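Local coordinates for protein autolysin E (PDB 4PI8) that probably hydrolyses glycosidic bonds in the NAG-NAM glycan strands of bacterial peptidoglycan as a cell-wall autolysin, at residues M45-H49 and R223-Y227; V96-Y100 and M208-Y212; L116-D122 and F136-V141. The protein carries 1 engineered substitution. The contacts are given in a common frame with arbitrary orientation. Residues are numbered along the deposited sequence.

Interaction 1: residues M45-H49 and R223-Y227; sequences MTISH and RQTYY
Both segments are irregular. From Thr46 to Ser48 the chain is extended, with phi/psi of -64/136, -82/125 and -137/107. In 223-227 beta and alpha-type angles alternate: Arg223 (-102/128), Thr225 (-117/128) and Tyr227 (-127/156) are extended, while Gln224 (-89/-38) and Tyr226 (-128/-22) are bent. The end-to-end directions differ by 134°, so the segments run obliquely and roughly against each other. The closest CA pair is His49 and Gln224, 7.8 Å apart. The contact buries 298 Å². One hydrogen bond crosses it: His49 NE2 donates to Gln224 O at 3.1 Å, nearly straight at 168°. Chi1 of His49 is m, which brings the ring up to 223-227. Gln224 (m, m) folds back, so that its OE1 lies over one ring face, 3.1 Å from His49 CD2. His49 ND1 is hydrogen-bonded to Asp53. Ile47 (m, m) points between two tyrosines. Its CD1 is 3.7 Å from Tyr226 CD2 and 4.1 Å from Tyr227 CE2, the latter at the ring edge. Met45 (p, t, m) brings CE to 3.8 Å from Tyr227 OH. Both tyrosines have chi1 m. Arg223 is all t, and its NE and NH2 donate to Thr225 O at 2.8 and 2.9 Å; both bonds span Gln224, and NH2 also forms a salt bridge with Asp6. This is a loop-to-loop contact made of one polar bond and an apolar patch. The C-terminal tail lies against the loop after helix 38-45. Helix 179-184 packs on Met45, Ile47 and Tyr226, and its Tyr180 is hydrogen-bonded to Tyr227 OH; helix 11-18 touches Met45 and Tyr227.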
ATOM      1  N   MET A  45      -9.409   8.764  10.427  1.00 16.84           N
ATOM      2  CA  MET A  45     -10.349   7.817   9.853  1.00 19.10           C
ATOM      3  C   MET A  45     -11.670   8.454   9.447  1.00 18.08           C
ATOM      4  O   MET A  45     -12.534   7.821   8.826  1.00 19.49           O
ATOM      5  CB  MET A  45     -10.500   6.541  10.742  1.00 20.79           C
ATOM      6  CG  MET A  45     -11.082   6.871  12.065  1.00 19.70           C
ATOM      7  SD  MET A  45     -11.113   5.465  13.190  1.00 17.82           S
ATOM      8  CE  MET A  45     -12.467   4.565  12.492  1.00 19.07           C
ATOM      9  N   THR A  46     -11.868   9.750   9.744  1.00 20.86           N
ATOM     10  CA  THR A  46     -13.085  10.431   9.344  1.00 22.16           C
ATOM     11  C   THR A  46     -13.215  10.521   7.832  1.00 23.14           C
ATOM     12  O   THR A  46     -12.240  10.807   7.126  1.00 25.50           O
ATOM     13  CB  THR A  46     -13.166  11.840  10.015  1.00 26.56           C
ATOM     14  OG1 THR A  46     -13.090  11.682  11.432  1.00 28.33           O
ATOM     15  CG2 THR A  46     -14.411  12.520   9.679  1.00 26.99           C
ATOM     16  N   ILE A  47     -14.396  10.247   7.342  1.00 25.01           N
ATOM     17  CA  ILE A  47     -14.638  10.239   5.915  1.00 28.68           C
ATOM     18  C   ILE A  47     -14.858  11.668   5.487  1.00 39.25           C
ATOM     19  O   ILE A  47     -15.759  12.323   6.005  1.00 34.08           O
ATOM     20  CB  ILE A  47     -15.915   9.488   5.488  1.00 30.95           C
ATOM     21  CG1 ILE A  47     -16.006   8.048   6.022  1.00 34.85           C
ATOM     22  CG2 ILE A  47     -16.038   9.516   3.977  1.00 32.28           C
ATOM     23  CD1 ILE A  47     -15.029   7.081   5.416  1.00 31.72           C
ATOM     24  N   SER A  48     -14.077  12.105   4.512  1.00 43.57           N
ATOM     25  CA  SER A  48     -14.185  13.455   4.028  1.00 52.68           C
ATOM     26  C   SER A  48     -14.122  13.428   2.504  1.00 58.88           C
ATOM     27  O   SER A  48     -13.058  13.151   1.931  1.00 62.90           O
ATOM     28  CB  SER A  48     -13.076  14.305   4.635  1.00 53.65           C
ATOM     29  OG  SER A  48     -13.648  15.400   5.324  1.00 58.95           O
ATOM     30  N   HIS A  49     -15.279  13.670   1.875  1.00 59.73           N
ATOM     31  CA  HIS A  49     -15.416  13.701   0.412  1.00 62.87           C
ATOM     32  C   HIS A  49     -15.344  15.134  -0.110  1.00 63.12           C
ATOM     33  O   HIS A  49     -14.486  15.906   0.308  1.00 67.88           O
ATOM     34  CB  HIS A  49     -16.748  13.081  -0.026  1.00 60.66           C
ATOM     35  CG  HIS A  49     -16.876  11.616   0.275  1.00 58.67           C
ATOM     36  ND1 HIS A  49     -16.045  10.662  -0.275  1.00 56.99           N
ATOM     37  CD2 HIS A  49     -17.774  10.938   1.034  1.00 57.75           C
ATOM     38  CE1 HIS A  49     -16.409   9.465   0.148  1.00 55.53           C
ATOM     39  NE2 HIS A  49     -17.460   9.603   0.938  1.00 54.18           N
ATOM     40  N   ARG A 223     -16.388   4.992  -3.808  1.00 18.35           N
ATOM     41  CA  ARG A 223     -17.354   4.488  -2.817  1.00 18.55           C
ATOM     42  C   ARG A 223     -17.465   5.463  -1.697  1.00 18.01           C
ATOM     43  O   ARG A 223     -16.488   5.853  -1.058  1.00 18.78           O
ATOM     44  CB  ARG A 223     -16.929   3.146  -2.293  1.00 18.30           C
ATOM     45  CG  ARG A 223     -17.844   2.699  -1.163  1.00 18.08           C
ATOM     46  CD  ARG A 223     -17.585   1.256  -0.787  1.00 17.80           C
ATOM     47  NE  ARG A 223     -18.351   0.946   0.399  1.00 17.73           N
ATOM     48  CZ  ARG A 223     -18.594  -0.274   0.868  1.00 18.64           C
ATOM     49  NH1 ARG A 223     -18.160  -1.368   0.253  1.00 20.98           N
ATOM     50  NH2 ARG A 223     -19.326  -0.362   1.961  1.00 19.44           N
ATOM     51  N   GLN A 224     -18.705   5.847  -1.384  1.00 22.79           N
ATOM     52  CA  GLN A 224     -18.989   6.828  -0.358  1.00 24.33           C
ATOM     53  C   GLN A 224     -19.183   6.338   1.079  1.00 20.59           C
ATOM     54  O   GLN A 224     -18.819   7.034   2.016  1.00 22.20           O
ATOM     55  CB  GLN A 224     -20.324   7.557  -0.726  1.00 31.05           C
ATOM     56  CG  GLN A 224     -20.399   8.127  -2.130  1.00 39.27           C
ATOM     57  CD  GLN A 224     -19.411   9.256  -2.359  1.00 46.29           C
ATOM     58  OE1 GLN A 224     -19.246  10.155  -1.521  1.00 53.57           O
ATOM     59  NE2 GLN A 224     -18.750   9.221  -3.507  1.00 49.00           N
ATOM     60  N   THR A 225     -19.821   5.200   1.224  1.00 19.15           N
ATOM     61  CA  THR A 225     -20.419   4.803   2.483  1.00 19.63           C
ATOM     62  C   THR A 225     -19.760   3.535   3.016  1.00 17.35           C
ATOM     63  O   THR A 225     -19.715   2.522   2.341  1.00 18.52           O
ATOM     64  CB  THR A 225     -21.933   4.614   2.292  1.00 21.69           C
ATOM     65  OG1 THR A 225     -22.523   5.886   1.906  1.00 26.19           O
ATOM     66  CG2 THR A 225     -22.601   4.152   3.555  1.00 22.26           C
ATOM     67  N   TYR A 226     -19.346   3.640   4.255  1.00 17.22           N
ATOM     68  CA  TYR A 226     -18.640   2.545   4.968  1.00 16.54           C
ATOM     69  C   TYR A 226     -19.220   2.174   6.293  1.00 18.53           C
ATOM     70  O   TYR A 226     -18.919   1.081   6.781  1.00 17.39           O
ATOM     71  CB  TYR A 226     -17.172   2.946   5.148  1.00 17.02           C
ATOM     72  CG  TYR A 226     -16.507   3.232   3.835  1.00 17.06           C
ATOM     73  CD1 TYR A 226     -15.910   2.237   3.091  1.00 16.78           C
ATOM     74  CD2 TYR A 226     -16.545   4.505   3.315  1.00 17.82           C
ATOM     75  CE1 TYR A 226     -15.330   2.510   1.873  1.00 15.90           C
ATOM     76  CE2 TYR A 226     -15.965   4.788   2.098  1.00 17.21           C
ATOM     77  CZ  TYR A 226     -15.376   3.783   1.385  1.00 16.44           C
ATOM     78  OH  TYR A 226     -14.827   4.058   0.140  1.00 17.26           O
ATOM     79  N   TYR A 227     -19.986   3.074   6.930  1.00 16.86           N
ATOM     80  CA  TYR A 227     -20.440   2.931   8.300  1.00 17.83           C
ATOM     81  C   TYR A 227     -21.944   3.094   8.365  1.00 20.08           C
ATOM     82  O   TYR A 227     -22.538   3.707   7.497  1.00 21.60           O
ATOM     83  CB  TYR A 227     -19.744   3.962   9.197  1.00 17.83           C
ATOM     84  CG  TYR A 227     -18.238   3.847   9.215  1.00 16.74           C
ATOM     85  CD1 TYR A 227     -17.612   2.786   9.872  1.00 16.68           C
ATOM     86  CD2 TYR A 227     -17.464   4.763   8.544  1.00 17.03           C
ATOM     87  CE1 TYR A 227     -16.237   2.644   9.881  1.00 15.92           C
ATOM     88  CE2 TYR A 227     -16.061   4.665   8.594  1.00 15.61           C
ATOM     89  CZ  TYR A 227     -15.461   3.606   9.211  1.00 15.71           C
ATOM     90  OH  TYR A 227     -14.071   3.448   9.246  1.00 16.40           O
TER

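Interaction 2: residues V96-Y100 and M208-Y212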
ATOM      1  N   VAL A  96      -4.476  -5.237 -11.002  1.00 12.64           N
ATOM      2  CA  VAL A  96      -4.119  -4.265  -9.955  1.00 13.29           C
ATOM      3  C   VAL A  96      -3.739  -2.965 -10.664  1.00 11.78           C
ATOM      4  O   VAL A  96      -2.839  -2.965 -11.522  1.00 12.95           O
ATOM      5  CB  VAL A  96      -2.945  -4.732  -9.156  1.00 12.70           C
ATOM      6  CG1 VAL A  96      -2.537  -3.708  -8.119  1.00 13.72           C
ATOM      7  CG2 VAL A  96      -3.249  -6.028  -8.394  1.00 14.78           C
ATOM      8  N   ASN A  97      -4.411  -1.886 -10.314  1.00 11.38           N
ATOM      9  CA  ASN A  97      -4.166  -0.530 -10.906  1.00 11.00           C
ATOM     10  C   ASN A  97      -2.678  -0.181 -10.870  1.00 10.62           C
ATOM     11  O   ASN A  97      -2.125  -0.134  -9.769  1.00 10.96           O
ATOM     12  CB  ASN A  97      -5.053   0.446 -10.170  1.00 11.50           C
ATOM     13  CG  ASN A  97      -4.926   1.871 -10.633  1.00 12.31           C
ATOM     14  OD1 ASN A  97      -3.814   2.400 -10.785  1.00 12.65           O
ATOM     15  ND2 ASN A  97      -6.023   2.584 -10.672  1.00 14.22           N
ATOM     16  N   VAL A  98      -2.056   0.044 -12.012  1.00 10.70           N
ATOM     17  CA  VAL A  98      -0.597   0.190 -12.010  1.00 11.16           C
ATOM     18  C   VAL A  98      -0.173   1.539 -11.429  1.00 10.65           C
ATOM     19  O   VAL A  98       0.956   1.647 -10.897  1.00 11.34           O
ATOM     20  CB  VAL A  98       0.031  -0.006 -13.427  1.00 11.66           C
ATOM     21  CG1 VAL A  98      -0.266   1.176 -14.358  1.00 12.93           C
ATOM     22  CG2 VAL A  98       1.491  -0.329 -13.347  1.00 12.18           C
ATOM     23  N   ILE A  99      -1.023   2.549 -11.542  1.00 11.17           N
ATOM     24  CA  ILE A  99      -0.674   3.832 -10.923  1.00 11.36           C
ATOM     25  C   ILE A  99      -0.664   3.699  -9.388  1.00 11.20           C
ATOM     26  O   ILE A  99       0.213   4.242  -8.699  1.00 11.38           O
ATOM     27  CB  ILE A  99      -1.507   4.971 -11.443  1.00 12.01           C
ATOM     28  CG1 ILE A  99      -1.129   5.322 -12.886  1.00 13.80           C
ATOM     29  CG2 ILE A  99      -1.405   6.186 -10.543  1.00 12.67           C
ATOM     30  CD1 ILE A  99      -2.041   6.300 -13.579  1.00 14.44           C
ATOM     31  N   TYR A 100      -1.655   2.993  -8.842  1.00 10.94           N
ATOM     32  CA  TYR A 100      -1.658   2.664  -7.443  1.00 10.99           C
ATOM     33  C   TYR A 100      -0.412   1.889  -7.103  1.00 10.47           C
ATOM     34  O   TYR A 100       0.276   2.213  -6.119  1.00 10.78           O
ATOM     35  CB  TYR A 100      -2.930   1.855  -7.096  1.00 10.72           C
ATOM     36  CG  TYR A 100      -2.696   0.973  -5.905  1.00 11.11           C
ATOM     37  CD1 TYR A 100      -2.436   1.495  -4.654  1.00 11.03           C
ATOM     38  CD2 TYR A 100      -2.594  -0.407  -6.067  1.00 11.12           C
ATOM     39  CE1 TYR A 100      -2.093   0.683  -3.609  1.00 10.83           C
ATOM     40  CE2 TYR A 100      -2.281  -1.245  -5.018  1.00 12.37           C
ATOM     41  CZ  TYR A 100      -1.960  -0.686  -3.815  1.00 11.21           C
ATOM     42  OH  TYR A 100      -1.557  -1.525  -2.787  1.00 12.94           O
ATOM     43  N   MET A 208      -0.932   9.223  -6.526  1.00 12.34           N
ATOM     44  CA  MET A 208      -1.827   8.754  -7.529  1.00 12.45           C
ATOM     45  C   MET A 208      -2.498   9.900  -8.245  1.00 12.33           C
ATOM     46  O   MET A 208      -2.620   9.872  -9.465  1.00 12.69           O
ATOM     47  CB  MET A 208      -2.937   7.868  -6.952  1.00 12.47           C
ATOM     48  CG  MET A 208      -2.404   6.516  -6.497  1.00 12.18           C
ATOM     49  SD  MET A 208      -3.683   5.479  -5.730  1.00 14.78           S
ATOM     50  CE  MET A 208      -4.694   5.211  -7.105  1.00 19.83           C
ATOM     51  N   ASP A 209      -2.953  10.885  -7.476  1.00 12.80           N
ATOM     52  CA  ASP A 209      -3.670  11.995  -8.116  1.00 13.47           C
ATOM     53  C   ASP A 209      -2.729  12.746  -9.075  1.00 13.30           C
ATOM     54  O   ASP A 209      -3.170  13.119 -10.176  1.00 14.22           O
ATOM     55  CB  ASP A 209      -4.222  12.932  -7.052  1.00 15.52           C
ATOM     56  CG  ASP A 209      -5.496  13.631  -7.504  1.00 20.09           C
ATOM     57  OD1 ASP A 209      -6.187  13.209  -8.447  1.00 23.47           O
ATOM     58  OD2 ASP A 209      -5.826  14.595  -6.800  1.00 23.52           O
ATOM     59  N   LYS A 210      -1.501  12.970  -8.647  1.00 12.30           N
ATOM     60  CA  LYS A 210      -0.546  13.644  -9.524  0.60 14.15           C
ATOM     61  C   LYS A 210      -0.388  12.847 -10.833  1.00 13.71           C
ATOM     62  O   LYS A 210      -0.364  13.405 -11.938  1.00 14.09           O
ATOM     63  CB  LYS A 210       0.768  13.835  -8.793  0.60 17.66           C
ATOM     64  CG  LYS A 210       1.715  14.875  -9.340  0.60 19.73           C
ATOM     65  CD  LYS A 210       2.917  15.012  -8.403  0.60 22.92           C
ATOM     66  CE  LYS A 210       2.721  16.124  -7.421  0.60 22.50           C
ATOM     67  NZ  LYS A 210       3.988  16.400  -6.701  0.60 21.36           N
ATOM     68  N   SER A 211      -0.250  11.519 -10.741  1.00 13.69           N
ATOM     69  CA  SER A 211      -0.025  10.721 -11.937  1.00 13.87           C
ATOM     70  C   SER A 211      -1.273  10.689 -12.813  1.00 14.40           C
ATOM     71  O   SER A 211      -1.175  10.723 -14.058  1.00 14.69           O
ATOM     72  CB  SER A 211       0.378   9.316 -11.524  1.00 14.72           C
ATOM     73  OG  SER A 211       1.559   9.314 -10.813  1.00 16.97           O
ATOM     74  N   TYR A 212      -2.467  10.636 -12.216  1.00 13.94           N
ATOM     75  CA  TYR A 212      -3.707  10.687 -12.985  1.00 14.04           C
ATOM     76  C   TYR A 212      -3.750  11.999 -13.800  1.00 15.11           C
ATOM     77  O   TYR A 212      -4.143  11.974 -14.967  1.00 17.00           O
ATOM     78  CB  TYR A 212      -4.993  10.593 -12.106  1.00 15.00           C
ATOM     79  CG  TYR A 212      -5.468   9.185 -11.883  1.00 14.10           C
ATOM     80  CD1 TYR A 212      -4.669   8.239 -11.279  1.00 14.23           C
ATOM     81  CD2 TYR A 212      -6.715   8.799 -12.291  1.00 15.66           C
ATOM     82  CE1 TYR A 212      -5.125   6.927 -11.164  1.00 14.21           C
ATOM     83  CE2 TYR A 212      -7.167   7.482 -12.152  1.00 16.58           C
ATOM     84  CZ  TYR A 212      -6.326   6.575 -11.581  1.00 14.84           C
ATOM     85  OH  TYR A 212      -6.781   5.267 -11.475  1.00 15.56           O
TER
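Asn97 is the first residue of 96-100 to meet the other helix, and it does two jobs. It is the N-cap of helix 98-108: OD1 accepts from Tyr100 N at 3.0 Å, and weakly from Ile99 N at 2.9 Å. Its ND2 faces the second segment and donates to Tyr212 OH at 2.9 Å; ND2 lies at the edge of the Tyr212 ring, near its plane. This is the one hydrogen bond between the segments. Ile99 comes next and buries the most area here. Its CG2 sits 3.7 Å from Ser211 CB, 3.8 Å from Tyr212 CE1 at the ring edge, and 4.0 Å from Met208 CA. The CA atoms of Ile99 and Met208 are 6.1 Å apart, so the backbones come close at this point. Tyr100 closes the segment. Its CB is 3.8 Å from Met208 CE, while the ring end leads away and its OH is hydrogen-bonded to His104. Every touching residue is buried. The first turn of helix 98-108 is thus packed on helix 200-215 in the helical core of a lysozyme-like glucosaminidase fold. As in lysozyme-clan enzymes, helix 98-108 probably carries the catalytic glutamate at its C-terminal end, a position where this entry has an engineered alanine.

Interaction 3: residues L116-D122 and F136-V141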
ATOM      1  N   LEU A 116      16.949   0.402   2.655  1.00 23.20           N
ATOM      2  CA  LEU A 116      16.194  -0.822   2.748  1.00 24.51           C
ATOM      3  C   LEU A 116      15.644  -1.297   1.389  1.00 18.81           C
ATOM      4  O   LEU A 116      15.475  -2.483   1.197  1.00 19.03           O
ATOM      5  CB  LEU A 116      15.018  -0.653   3.720  1.00 28.43           C
ATOM      6  CG  LEU A 116      14.418  -1.941   4.223  1.00 35.14           C
ATOM      7  CD1 LEU A 116      15.436  -2.743   5.035  1.00 38.73           C
ATOM      8  CD2 LEU A 116      13.192  -1.592   5.069  1.00 40.04           C
ATOM      9  N   ALA A 117      15.327  -0.351   0.523  1.00 19.52           N
ATOM     10  CA  ALA A 117      14.807  -0.718  -0.821  1.00 19.07           C
ATOM     11  C   ALA A 117      15.854  -1.589  -1.562  1.00 18.39           C
ATOM     12  O   ALA A 117      15.500  -2.382  -2.363  1.00 17.64           O
ATOM     13  CB  ALA A 117      14.473   0.528  -1.629  1.00 19.10           C
ATOM     14  N   LYS A 118      17.165  -1.480  -1.215  1.00 17.62           N
ATOM     15  CA  LYS A 118      18.198  -2.336  -1.795  1.00 18.58           C
ATOM     16  C   LYS A 118      18.342  -3.721  -1.197  1.00 18.64           C
ATOM     17  O   LYS A 118      19.209  -4.490  -1.614  1.00 19.99           O
ATOM     18  CB  LYS A 118      19.548  -1.574  -1.829  1.00 19.51           C
ATOM     19  CG  LYS A 118      19.440  -0.234  -2.518  1.00 20.92           C
ATOM     20  CD  LYS A 118      20.764   0.451  -2.849  1.00 24.23           C
ATOM     21  CE  LYS A 118      20.581   1.922  -3.256  1.00 25.40           C
ATOM     22  NZ  LYS A 118      19.710   2.294  -4.420  1.00 26.46           N
ATOM     23  N   GLY A 119      17.457  -4.087  -0.256  1.00 18.13           N
ATOM     24  CA  GLY A 119      17.308  -5.457   0.087  1.00 18.97           C
ATOM     25  C   GLY A 119      18.119  -5.861   1.303  1.00 20.46           C
ATOM     26  O   GLY A 119      18.847  -5.031   1.855  1.00 22.21           O
ATOM     27  N   ILE A 120      17.902  -7.110   1.647  1.00 19.88           N
ATOM     28  CA  ILE A 120      18.535  -7.727   2.849  1.00 23.02           C
ATOM     29  C   ILE A 120      19.222  -8.987   2.453  1.00 22.68           C
ATOM     30  O   ILE A 120      18.646  -9.863   1.869  1.00 21.58           O
ATOM     31  CB  ILE A 120      17.482  -7.997   3.919  1.00 24.36           C
ATOM     32  CG1 ILE A 120      16.859  -6.712   4.353  1.00 24.63           C
ATOM     33  CG2 ILE A 120      18.082  -8.785   5.085  1.00 26.86           C
ATOM     34  CD1 ILE A 120      15.661  -6.932   5.251  1.00 28.65           C
ATOM     35  N   LYS A 121      20.530  -9.062   2.757  1.00 26.13           N
ATOM     36  CA  LYS A 121      21.335 -10.217   2.385  1.00 30.78           C
ATOM     37  C   LYS A 121      21.039 -11.407   3.276  1.00 29.69           C
ATOM     38  O   LYS A 121      20.872 -11.237   4.480  1.00 27.85           O
ATOM     39  CB  LYS A 121      22.840  -9.860   2.502  1.00 34.77           C
ATOM     40  CG  LYS A 121      23.774 -10.961   1.987  1.00 40.28           C
ATOM     41  CD  LYS A 121      23.658 -10.984   0.466  1.00 46.60           C
ATOM     42  CE  LYS A 121      24.359 -12.130  -0.234  1.00 50.19           C
ATOM     43  NZ  LYS A 121      25.673 -11.725  -0.812  1.00 55.00           N
ATOM     44  N   ASP A 122      20.978 -12.596   2.682  1.00 28.62           N
ATOM     45  CA  ASP A 122      20.989 -13.873   3.456  1.00 33.48           C
ATOM     46  C   ASP A 122      21.680 -14.969   2.681  1.00 35.96           C
ATOM     47  O   ASP A 122      21.082 -15.588   1.766  1.00 35.73           O
ATOM     48  CB  ASP A 122      19.571 -14.300   3.759  1.00 40.25           C
ATOM     49  CG  ASP A 122      19.489 -15.537   4.663  1.00 47.11           C
ATOM     50  OD1 ASP A 122      20.322 -15.708   5.600  1.00 49.26           O
ATOM     51  OD2 ASP A 122      18.545 -16.322   4.444  1.00 52.58           O
ATOM     52  N   PHE A 136      10.558  -7.306   7.725  1.00 22.79           N
ATOM     53  CA  PHE A 136      11.647  -7.085   6.758  1.00 21.88           C
ATOM     54  C   PHE A 136      12.773  -6.327   7.371  1.00 24.36           C
ATOM     55  O   PHE A 136      12.854  -5.116   7.281  1.00 25.87           O
ATOM     56  CB  PHE A 136      11.091  -6.389   5.490  1.00 22.01           C
ATOM     57  CG  PHE A 136      12.036  -6.484   4.306  1.00 18.64           C
ATOM     58  CD1 PHE A 136      12.270  -7.715   3.725  1.00 18.88           C
ATOM     59  CD2 PHE A 136      12.681  -5.358   3.849  1.00 20.11           C
ATOM     60  CE1 PHE A 136      13.213  -7.815   2.642  1.00 20.28           C
ATOM     61  CE2 PHE A 136      13.587  -5.457   2.765  1.00 18.79           C
ATOM     62  CZ  PHE A 136      13.815  -6.679   2.202  1.00 18.10           C
ATOM     63  N   ASP A 137      13.591  -7.105   8.087  1.00 29.53           N
ATOM     64  CA  ASP A 137      14.857  -6.642   8.647  1.00 34.30           C
ATOM     65  C   ASP A 137      15.810  -7.821   8.735  1.00 33.08           C
ATOM     66  O   ASP A 137      15.416  -8.968   8.498  1.00 31.13           O
ATOM     67  CB  ASP A 137      14.653  -5.942  10.002  1.00 36.13           C
ATOM     68  CG  ASP A 137      13.989  -6.823  11.063  1.00 38.11           C
ATOM     69  OD1 ASP A 137      14.061  -8.073  11.029  1.00 38.75           O
ATOM     70  OD2 ASP A 137      13.393  -6.231  11.981  1.00 49.48           O
ATOM     71  N   SER A 138      17.082  -7.563   9.075  1.00 39.88           N
ATOM     72  CA  SER A 138      18.072  -8.662   9.070  1.00 42.06           C
ATOM     73  C   SER A 138      17.687  -9.816  10.012  1.00 35.88           C
ATOM     74  O   SER A 138      17.790 -10.984   9.625  1.00 37.36           O
ATOM     75  CB  SER A 138      19.500  -8.154   9.351  1.00 46.14           C
ATOM     76  OG  SER A 138      19.497  -7.074  10.276  1.00 52.18           O
ATOM     77  N   SER A 139      17.175  -9.502  11.202  1.00 38.01           N
ATOM     78  CA  SER A 139      16.799 -10.558  12.143  1.00 40.22           C
ATOM     79  C   SER A 139      15.704 -11.449  11.565  1.00 40.42           C
ATOM     80  O   SER A 139      15.815 -12.667  11.639  1.00 39.08           O
ATOM     81  CB  SER A 139      16.409  -9.984  13.515  1.00 44.30           C
ATOM     82  OG  SER A 139      16.130  -8.592  13.427  1.00 50.34           O
ATOM     83  N   ALA A 140      14.671 -10.856  10.944  1.00 38.23           N
ATOM     84  CA  ALA A 140      13.577 -11.659  10.402  1.00 36.85           C
ATOM     85  C   ALA A 140      14.035 -12.498   9.215  1.00 36.04           C
ATOM     86  O   ALA A 140      13.602 -13.635   9.008  1.00 36.67           O
ATOM     87  CB  ALA A 140      12.393 -10.757  10.017  1.00 34.43           C
ATOM     88  N   VAL A 141      14.918 -11.918   8.411  1.00 40.55           N
ATOM     89  CA  VAL A 141      15.472 -12.649   7.282  1.00 45.13           C
ATOM     90  C   VAL A 141      16.363 -13.804   7.787  1.00 47.53           C
ATOM     91  O   VAL A 141      16.239 -14.933   7.305  1.00 48.29           O
ATOM     92  CB  VAL A 141      16.231 -11.711   6.309  1.00 42.10           C
ATOM     93  CG1 VAL A 141      16.996 -12.523   5.271  1.00 44.64           C
ATOM     94  CG2 VAL A 141      15.259 -10.762   5.616  1.00 41.55           C
TER
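Phe136 opens the second segment and is the most covered residue of 136-141. The CD1 methyl of Ile120 lies over one ring face, 3.4 Å from the centroid and 6° off the normal: a CH-pi contact. Leu116 CG, 3.9 Å from Phe136 CD2, and Gly119 CA, 4.3 Å from Phe136 CZ, lie at the ring edge. Gly119 has backbone angles (96/176) that would jam a CB against the preceding carbonyl. Asp137 is the N-cap of helix 138-143, with OD1 accepting from Ala140 N at 2.9 Å. Its CA lies 3.5 Å from Ile120 CD1. At Ser138 the CA is 4.0 Å from Ile120 CG2. One helical turn on, Val141 points to the strand: CG2 meets Ile120 CG2 and CG1 meets Asp122 CB, both at 3.5 Å. No hydrogen bond crosses. Helix 138-143 therefore packs through apolar groups on the hairpin of strands 120-122 and 125-127, where Tyr127 also touches Val141. Helix 147-150 borders Phe136 and Val141.

The chain leaves helix 38-45 through the loop of interaction 1, whose partner is near the C terminus. This contact closes a loop over most of the protein. Inside it, the start of helix 98-108 meets helix 200-215 in interaction 2, with 107 residues between the two segments. Interaction 3 is nested in turn: it closes a short loop from 116-122, through the hairpin, to 136-141. The three are nested and none cross. Interaction 2 lies in the buried helical core. Interactions 1 and 3 lie on opposite sides of the chain's centre, about 36 Å apart between centres. Together they tie the C-terminal tail, the core and the hairpin region, with no direct touch among them.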